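Local coordinates for ABC transporter, substrate-binding protein (Streptococcus pneumoniae, PDB 5G5Y), which captures fructooligosaccharides, preferring tetrasaccharides and longer chains, as the solute-binding component of the FusABC-MsmK import system, at residues 91-95 / 323-328; 138-144 / 280-285; 161-165 / 236-242. All blocks are in the same frame, centred on the assembly; numbering follows the deposited sequence.

Followed from the N terminus, the chain opens contact 1 at 91-95, contact 2 at 138-144 and contact 3 at 161-165, then closes them in reverse order at 236-242, 280-285 and 323-328. The three loops are therefore fully nested and none cross. Contact 1 joins two helices beside the sheet that contains strands 3-10 and 310-312. Contact 2 adds edge strand 282-284 to the mixed sheet of strands 181-183, 264-269, 138-142 and 282-284, and contact 3 packs helix 157-169 on the end of helix 225-239 beside that sheet. Centres of contacts 2 and 3 lie about 17 Å apart; contact 1, across the chain's centre, is centred about 46 and 57 Å from them.

Contact 1 (91-95 / 323-328); sequences YMPNL and AKWIDA
Asp327 carries the tight half of this contact, its carboxylate set against the first turn of the helix that begins at Pro93. Asp327 OD2 accepts Asn94 N at 2.9 Å and Asp327 OD1 accepts Leu95 N, also at 2.9 Å, each oxygen through its syn lone pair, so two bonds fix the rotation of the group. A first torsion that places CG anti to the backbone N (chi1 -158°) sends the carboxylate across to these amides. The exposed Pro93 lies against the same group, its CD near Asp327 OD2. Asn94 answers with ND2, which donates almost straight (175°) to Asp327 O at 3.0 Å; the oxygen lies in the amide plane, but the donor stands above the carbonyl plane. Met92, just before the helix, is also buried: its bend at chi3 (74°) tucks CE to 3.4 Å from Ala323 O and 3.6 Å from Ile326 CG2.

The other flank is looser. Tyr91 CB touches Ala323 CB at 4.0 Å, and Tyr91 CD1 lies 3.9 Å from CE of the exposed Lys324, while Lys324 NZ is engaged in a salt bridge to Glu320. What results is a pairing of two helices in which the N-H groups of a helix's first turn, with Met92 at the N-cap position, are received by a carboxylate remote in sequence, from helix 319-329.

Contact 2 (138-144 / 280-285); sequences MAWINKD and ESYDVL
Ile141 and Asp283 form the hydrogen-bonded pair at the middle of an antiparallel strand pairing: Ile141 N donates to Asp283 O at 2.8 Å, and Asp283 N returns a bond to Ile141 O at 3.0 Å. Leu285 N extends the ladder to Ala139 O, and water 1 bridges that same oxygen to Leu285 O. The axes of 138-142 and 282-284 run 139° apart, well short of exactly antiparallel.

Lys143 can be traced atom by atom over the partner segment. Lys143 CB stands 3.7 Å from Ser281 O; Lys143 CG lies 4.0 Å and CD 3.8 Å from Asp283 CB, so the aliphatic stem runs over that side chain. A bend at chi3 (-38°) then takes CE past Glu280 O and delivers Lys143 NZ to Asp283 OD2 at 3.2 Å, a salt bridge made on the anti side of the carboxylate. Water 2 accepts from NZ and donates to Glu280 OE1, linking the lysine to a second acid. Next to it, at the start of helix 143-148, Ser281 OG donates to Asp144 OD2 at 2.7 Å, from above the carboxylate plane. Asn142 lies over one face of the Tyr282 ring toward its rim, CG being 3.9 Å above the plane, with amide and ring planes 54° apart; its OD1 caps Trp145 N.

Strand 282-284 is an edge of the mixed sheet. Strand 138-142 is interior, bonded on its other side to strand 264-269, where Phe264 O accepts Tyr282 OH and Thr269 O accepts Trp140 NE1. Helix 143-148 starts directly from this strand, and helix 399-412 packs on Met138, Trp140 and Val284.

Contact 3 (161-165 / 236-242); sequences IKVLE and QLQEKGL
A Schellman motif ends helix 225-239 and brings Lys240 and Leu242 against Ile161, Leu164 and Glu165 of helix 157-169. Its signature is the bond pair Leu242 N to Leu237 O (3.0 Å) and Gly241 N to Gln238 O, with Gly241 at positive phi (66°).

No direct hydrogen bond crosses the contact; aliphatic packing does the joining. Leu237 CD2 touches two side chains, 3.8 Å from Ile161 CG1 and 3.9 Å from Leu164 CD1. Leu242 CD1 rests on Leu164 CB at 3.8 Å, while its other methyl, CD2, approaches Leu164 O to 3.5 Å. On the solvent side Lys240 lies across Ile161 at about a right angle, CD meeting CG2. Lys240 NZ, turned by a bend at chi4 (-81°), stays 4.2 Å from Glu165 OE2, beyond a salt bridge, and water 4 spans that pair, accepting from NZ and donating to OE2 at 2.8 Å.

Lys168, one turn further along helix 157-169, adds a bond from NZ to Gly241 O. Beneath the leucines lies strand 181-183, whose Phe183 touches both Leu164 and Leu237, so the two helices share a seat on an outermost strand of their sheet.

Contact 1 (91-95 / 323-328)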
# COMPACT_ATOMS: atom_id res chain seq x y z
N TYR A 91 25.94 0.46 16.76
CA TYR A 91 25.12 -0.12 17.85
C TYR A 91 23.95 -1.00 17.43
O TYR A 91 23.19 -1.46 18.31
CB TYR A 91 24.57 0.99 18.75
CG TYR A 91 25.61 1.94 19.31
CD1 TYR A 91 26.72 1.46 20.05
CD2 TYR A 91 25.49 3.31 19.15
CE1 TYR A 91 27.67 2.33 20.56
CE2 TYR A 91 26.45 4.19 19.65
CZ TYR A 91 27.53 3.68 20.34
OH TYR A 91 28.45 4.58 20.84
N MET A 92 23.74 -1.20 16.13
CA MET A 92 22.47 -1.79 15.70
C MET A 92 22.66 -3.01 14.78
O MET A 92 22.30 -2.97 13.60
CB MET A 92 21.57 -0.73 15.11
CG MET A 92 21.34 0.48 16.01
SD MET A 92 20.19 1.66 15.26
CE MET A 92 18.63 0.77 15.49
N PRO A 93 23.23 -4.12 15.33
CA PRO A 93 23.47 -5.32 14.50
C PRO A 93 22.21 -5.96 13.86
O PRO A 93 22.32 -6.54 12.76
CB PRO A 93 24.15 -6.31 15.48
CG PRO A 93 23.68 -5.89 16.83
CD PRO A 93 23.56 -4.38 16.75
N ASN A 94 21.05 -5.92 14.52
CA ASN A 94 19.83 -6.48 13.89
C ASN A 94 19.47 -5.70 12.62
O ASN A 94 19.22 -6.29 11.59
CB ASN A 94 18.62 -6.55 14.86
CG ASN A 94 18.86 -7.43 16.07
OD1 ASN A 94 19.53 -8.45 15.96
ND2 ASN A 94 18.31 -7.06 17.21
N LEU A 95 19.45 -4.39 12.70
CA LEU A 95 19.15 -3.54 11.57
C LEU A 95 20.27 -3.66 10.53
O LEU A 95 20.00 -3.74 9.34
CB LEU A 95 18.98 -2.09 12.02
CG LEU A 95 18.67 -1.09 10.89
CD1 LEU A 95 17.47 -1.47 10.06
CD2 LEU A 95 18.41 0.25 11.53
N ALA A 323 19.66 3.77 20.59
CA ALA A 323 19.92 2.96 19.39
C ALA A 323 19.80 1.47 19.67
O ALA A 323 19.24 0.74 18.87
CB ALA A 323 21.30 3.27 18.81
N LYS A 324 20.31 1.02 20.82
CA LYS A 324 20.15 -0.35 21.26
C LYS A 324 18.72 -0.76 21.55
O LYS A 324 18.33 -1.88 21.23
CB LYS A 324 21.11 -0.66 22.44
CG LYS A 324 22.55 -0.66 21.96
CD LYS A 324 23.60 -0.89 23.07
CE LYS A 324 24.96 -1.04 22.39
NZ LYS A 324 26.02 -1.21 23.43
N TRP A 325 17.93 0.12 22.16
CA TRP A 325 16.52 -0.12 22.37
C TRP A 325 15.83 -0.25 21.00
O TRP A 325 15.05 -1.19 20.77
CB TRP A 325 15.88 1.02 23.18
CG TRP A 325 14.50 0.73 23.59
CD1 TRP A 325 14.11 0.20 24.77
CD2 TRP A 325 13.29 0.92 22.81
NE1 TRP A 325 12.74 0.04 24.80
CE2 TRP A 325 12.22 0.45 23.60
CE3 TRP A 325 13.03 1.39 21.52
CZ2 TRP A 325 10.89 0.48 23.16
CZ3 TRP A 325 11.70 1.41 21.07
CH2 TRP A 325 10.65 0.98 21.89
N ILE A 326 16.13 0.65 20.09
CA ILE A 326 15.52 0.59 18.73
C ILE A 326 15.96 -0.71 18.04
O ILE A 326 15.14 -1.44 17.42
CB ILE A 326 15.86 1.81 17.87
CG1 ILE A 326 15.25 3.07 18.48
CG2 ILE A 326 15.30 1.65 16.43
CD1 ILE A 326 15.80 4.38 17.95
N ASP A 327 17.24 -1.05 18.16
CA ASP A 327 17.69 -2.30 17.52
C ASP A 327 16.99 -3.59 18.02
O ASP A 327 16.76 -4.51 17.21
CB ASP A 327 19.19 -2.44 17.54
CG ASP A 327 19.67 -3.39 16.47
OD1 ASP A 327 19.31 -3.16 15.27
OD2 ASP A 327 20.34 -4.37 16.84
N ALA A 328 16.56 -3.63 19.29
CA ALA A 328 15.84 -4.77 19.82
C ALA A 328 14.50 -4.93 19.06
O ALA A 328 13.99 -6.05 18.94
CB ALA A 328 15.64 -4.59 21.30

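Contact 2 (138-144 / 280-285)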
# COMPACT_ATOMS: atom_id res chain seq x y z
N MET A 138 -7.93 -5.37 -7.97
CA MET A 138 -8.22 -6.64 -8.63
C MET A 138 -9.66 -6.62 -9.16
O MET A 138 -10.54 -6.03 -8.53
CB MET A 138 -8.06 -7.82 -7.66
CG MET A 138 -6.67 -8.03 -7.18
SD MET A 138 -6.41 -9.39 -6.02
CE MET A 138 -7.14 -10.79 -6.85
N ALA A 139 -9.85 -7.24 -10.33
CA ALA A 139 -11.19 -7.38 -10.95
C ALA A 139 -11.76 -8.74 -10.53
O ALA A 139 -11.02 -9.74 -10.51
CB ALA A 139 -11.10 -7.27 -12.44
N TRP A 140 -13.04 -8.73 -10.17
CA TRP A 140 -13.75 -9.90 -9.69
C TRP A 140 -15.00 -10.07 -10.54
O TRP A 140 -15.61 -9.07 -10.96
CB TRP A 140 -14.15 -9.68 -8.24
CG TRP A 140 -13.01 -9.33 -7.36
CD1 TRP A 140 -12.56 -8.08 -7.06
CD2 TRP A 140 -12.18 -10.24 -6.63
NE1 TRP A 140 -11.49 -8.16 -6.23
CE2 TRP A 140 -11.24 -9.47 -5.93
CE3 TRP A 140 -12.13 -11.62 -6.52
CZ2 TRP A 140 -10.25 -10.03 -5.12
CZ3 TRP A 140 -11.14 -12.20 -5.68
CH2 TRP A 140 -10.23 -11.40 -5.01
N ILE A 141 -15.38 -11.32 -10.79
CA ILE A 141 -16.52 -11.60 -11.66
C ILE A 141 -17.50 -12.58 -10.97
O ILE A 141 -17.05 -13.47 -10.24
CB ILE A 141 -16.06 -12.12 -13.03
CG1 ILE A 141 -17.23 -12.26 -14.02
CG2 ILE A 141 -15.26 -13.40 -12.92
CD1 ILE A 141 -16.79 -12.45 -15.45
N ASN A 142 -18.79 -12.42 -11.27
CA ASN A 142 -19.83 -13.31 -10.77
C ASN A 142 -19.91 -14.65 -11.52
O ASN A 142 -20.47 -14.77 -12.62
CB ASN A 142 -21.20 -12.59 -10.73
CG ASN A 142 -22.20 -13.34 -9.86
OD1 ASN A 142 -22.24 -14.55 -9.91
ND2 ASN A 142 -22.97 -12.64 -9.04
N LYS A 143 -19.27 -15.65 -10.92
CA LYS A 143 -19.27 -17.01 -11.46
C LYS A 143 -20.63 -17.73 -11.41
O LYS A 143 -20.85 -18.59 -12.24
CB LYS A 143 -18.23 -17.90 -10.72
CG LYS A 143 -16.79 -17.69 -11.16
CD LYS A 143 -15.90 -18.92 -10.89
CE LYS A 143 -16.21 -19.64 -9.57
NZ LYS A 143 -15.11 -20.53 -9.09
N ASP A 144 -21.49 -17.40 -10.45
CA ASP A 144 -22.88 -17.87 -10.44
C ASP A 144 -23.59 -17.47 -11.74
O ASP A 144 -24.17 -18.32 -12.42
CB ASP A 144 -23.70 -17.28 -9.28
CG ASP A 144 -23.33 -17.84 -7.92
OD1 ASP A 144 -22.59 -18.83 -7.82
OD2 ASP A 144 -23.83 -17.25 -6.93
N GLU A 280 -18.35 -18.22 -2.75
CA GLU A 280 -17.81 -18.66 -4.01
C GLU A 280 -18.58 -18.10 -5.22
O GLU A 280 -18.28 -18.46 -6.34
CB GLU A 280 -17.80 -20.19 -4.04
CG GLU A 280 -17.10 -20.85 -2.84
CD GLU A 280 -15.65 -20.40 -2.63
OE1 GLU A 280 -14.92 -20.20 -3.64
OE2 GLU A 280 -15.24 -20.26 -1.45
N SER A 281 -19.54 -17.21 -5.01
CA SER A 281 -20.26 -16.61 -6.14
C SER A 281 -19.36 -15.72 -7.02
O SER A 281 -19.63 -15.60 -8.22
CB SER A 281 -21.44 -15.76 -5.66
OG SER A 281 -22.31 -16.54 -4.85
N TYR A 282 -18.30 -15.13 -6.42
CA TYR A 282 -17.33 -14.27 -7.12
C TYR A 282 -15.93 -14.88 -7.08
O TYR A 282 -15.52 -15.52 -6.08
CB TYR A 282 -17.31 -12.88 -6.48
CG TYR A 282 -18.54 -12.10 -6.79
CD1 TYR A 282 -19.66 -12.20 -5.98
CD2 TYR A 282 -18.59 -11.26 -7.91
CE1 TYR A 282 -20.82 -11.49 -6.28
CE2 TYR A 282 -19.74 -10.53 -8.20
CZ TYR A 282 -20.85 -10.65 -7.38
OH TYR A 282 -22.02 -9.94 -7.66
N ASP A 283 -15.20 -14.69 -8.19
CA ASP A 283 -13.82 -15.13 -8.27
C ASP A 283 -13.03 -14.12 -9.11
O ASP A 283 -13.60 -13.19 -9.66
CB ASP A 283 -13.75 -16.51 -8.93
CG ASP A 283 -12.59 -17.35 -8.42
OD1 ASP A 283 -11.63 -16.82 -7.81
OD2 ASP A 283 -12.62 -18.57 -8.65
N VAL A 284 -11.72 -14.34 -9.19
CA VAL A 284 -10.80 -13.48 -9.94
C VAL A 284 -11.10 -13.54 -11.44
O VAL A 284 -11.26 -14.61 -12.02
CB VAL A 284 -9.32 -13.88 -9.73
CG1 VAL A 284 -8.42 -12.87 -10.42
CG2 VAL A 284 -8.96 -13.98 -8.25
N LEU A 285 -11.23 -12.36 -12.04
CA LEU A 285 -11.33 -12.26 -13.48
C LEU A 285 -9.91 -12.45 -14.00
O LEU A 285 -9.04 -11.61 -13.68
CB LEU A 285 -11.86 -10.87 -13.88
CG LEU A 285 -12.01 -10.62 -15.39
CD1 LEU A 285 -13.11 -11.50 -15.95
CD2 LEU A 285 -12.31 -9.18 -15.70
O HOH W 1 -8.60 -9.67 -11.82
O HOH W 2 -15.42 -21.32 -6.40

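Contact 3 (161-165 / 236-242)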
# COMPACT_ATOMS: atom_id res chain seq x y z
N ILE A 161 -16.94 -7.86 -23.20
CA ILE A 161 -18.11 -7.08 -23.63
C ILE A 161 -19.34 -8.03 -23.81
O ILE A 161 -20.41 -7.72 -23.29
CB ILE A 161 -17.83 -6.31 -24.92
CG1 ILE A 161 -16.82 -5.18 -24.68
CG2 ILE A 161 -19.12 -5.71 -25.46
CD1 ILE A 161 -16.27 -4.56 -25.94
N LYS A 162 -19.15 -9.18 -24.46
CA LYS A 162 -20.24 -10.17 -24.73
C LYS A 162 -20.81 -10.72 -23.43
O LYS A 162 -22.01 -10.78 -23.24
CB LYS A 162 -19.76 -11.32 -25.63
CG LYS A 162 -19.31 -10.92 -27.04
CD LYS A 162 -18.95 -12.13 -27.90
CE LYS A 162 -18.06 -11.77 -29.10
NZ LYS A 162 -16.59 -11.81 -28.79
N VAL A 163 -19.95 -11.07 -22.48
CA VAL A 163 -20.40 -11.48 -21.16
C VAL A 163 -21.17 -10.41 -20.40
O VAL A 163 -22.19 -10.70 -19.74
CB VAL A 163 -19.18 -11.98 -20.32
CG1 VAL A 163 -19.46 -12.02 -18.84
CG2 VAL A 163 -18.78 -13.34 -20.83
N LEU A 164 -20.68 -9.17 -20.43
CA LEU A 164 -21.39 -8.11 -19.74
C LEU A 164 -22.80 -7.86 -20.36
O LEU A 164 -23.75 -7.55 -19.65
CB LEU A 164 -20.58 -6.81 -19.74
CG LEU A 164 -19.22 -6.89 -19.01
CD1 LEU A 164 -18.43 -5.63 -19.24
CD2 LEU A 164 -19.37 -7.15 -17.52
N GLU A 165 -22.89 -7.96 -21.67
CA GLU A 165 -24.21 -7.80 -22.36
C GLU A 165 -25.18 -8.91 -21.96
O GLU A 165 -26.37 -8.62 -21.73
CB GLU A 165 -24.02 -7.78 -23.85
CG GLU A 165 -23.36 -6.48 -24.26
CD GLU A 165 -23.17 -6.34 -25.74
OE1 GLU A 165 -22.63 -7.28 -26.36
OE2 GLU A 165 -23.51 -5.26 -26.26
N GLN A 236 -16.83 2.31 -24.70
CA GLN A 236 -17.65 1.27 -25.32
C GLN A 236 -18.58 0.62 -24.32
O GLN A 236 -19.77 0.47 -24.62
CB GLN A 236 -16.81 0.17 -25.96
CG GLN A 236 -16.09 0.54 -27.23
CD GLN A 236 -15.27 -0.66 -27.72
OE1 GLN A 236 -14.10 -0.81 -27.37
NE2 GLN A 236 -15.90 -1.54 -28.49
N LEU A 237 -18.07 0.28 -23.13
CA LEU A 237 -18.95 -0.25 -22.08
C LEU A 237 -20.03 0.72 -21.69
O LEU A 237 -21.19 0.31 -21.51
CB LEU A 237 -18.19 -0.65 -20.80
CG LEU A 237 -17.03 -1.60 -20.99
CD1 LEU A 237 -16.39 -1.95 -19.63
CD2 LEU A 237 -17.44 -2.84 -21.76
N GLN A 238 -19.68 2.00 -21.54
CA GLN A 238 -20.66 3.00 -21.19
C GLN A 238 -21.75 3.10 -22.28
O GLN A 238 -22.94 3.19 -21.95
CB GLN A 238 -19.99 4.37 -21.01
CG GLN A 238 -20.95 5.54 -20.71
CD GLN A 238 -21.65 5.45 -19.38
OE1 GLN A 238 -21.26 4.70 -18.47
NE2 GLN A 238 -22.69 6.26 -19.23
N GLU A 239 -21.34 3.13 -23.54
CA GLU A 239 -22.30 3.31 -24.67
C GLU A 239 -23.26 2.13 -24.74
O GLU A 239 -24.42 2.30 -25.11
CB GLU A 239 -21.56 3.43 -25.98
CG GLU A 239 -20.83 4.75 -26.18
CD GLU A 239 -20.02 4.77 -27.47
OE1 GLU A 239 -20.07 3.80 -28.23
OE2 GLU A 239 -19.33 5.76 -27.76
N LYS A 240 -22.78 0.94 -24.39
CA LYS A 240 -23.63 -0.26 -24.34
C LYS A 240 -24.50 -0.41 -23.10
O LYS A 240 -25.13 -1.43 -22.94
CB LYS A 240 -22.77 -1.49 -24.55
CG LYS A 240 -22.16 -1.50 -25.95
CD LYS A 240 -21.14 -2.59 -26.09
CE LYS A 240 -20.24 -2.39 -27.30
NZ LYS A 240 -20.92 -2.86 -28.54
N GLY A 241 -24.53 0.59 -22.22
CA GLY A 241 -25.30 0.53 -20.97
C GLY A 241 -24.81 -0.50 -19.97
O GLY A 241 -25.59 -1.05 -19.19
N LEU A 242 -23.51 -0.76 -19.98
CA LEU A 242 -22.97 -1.84 -19.15
C LEU A 242 -22.40 -1.35 -17.83
O LEU A 242 -22.16 -2.17 -16.93
CB LEU A 242 -21.94 -2.62 -19.95
CG LEU A 242 -22.43 -3.26 -21.26
CD1 LEU A 242 -21.27 -3.87 -22.08
CD2 LEU A 242 -23.50 -4.32 -20.98
O HOH W 3 -25.87 -3.42 -24.73
O HOH W 4 -21.91 -5.24 -28.55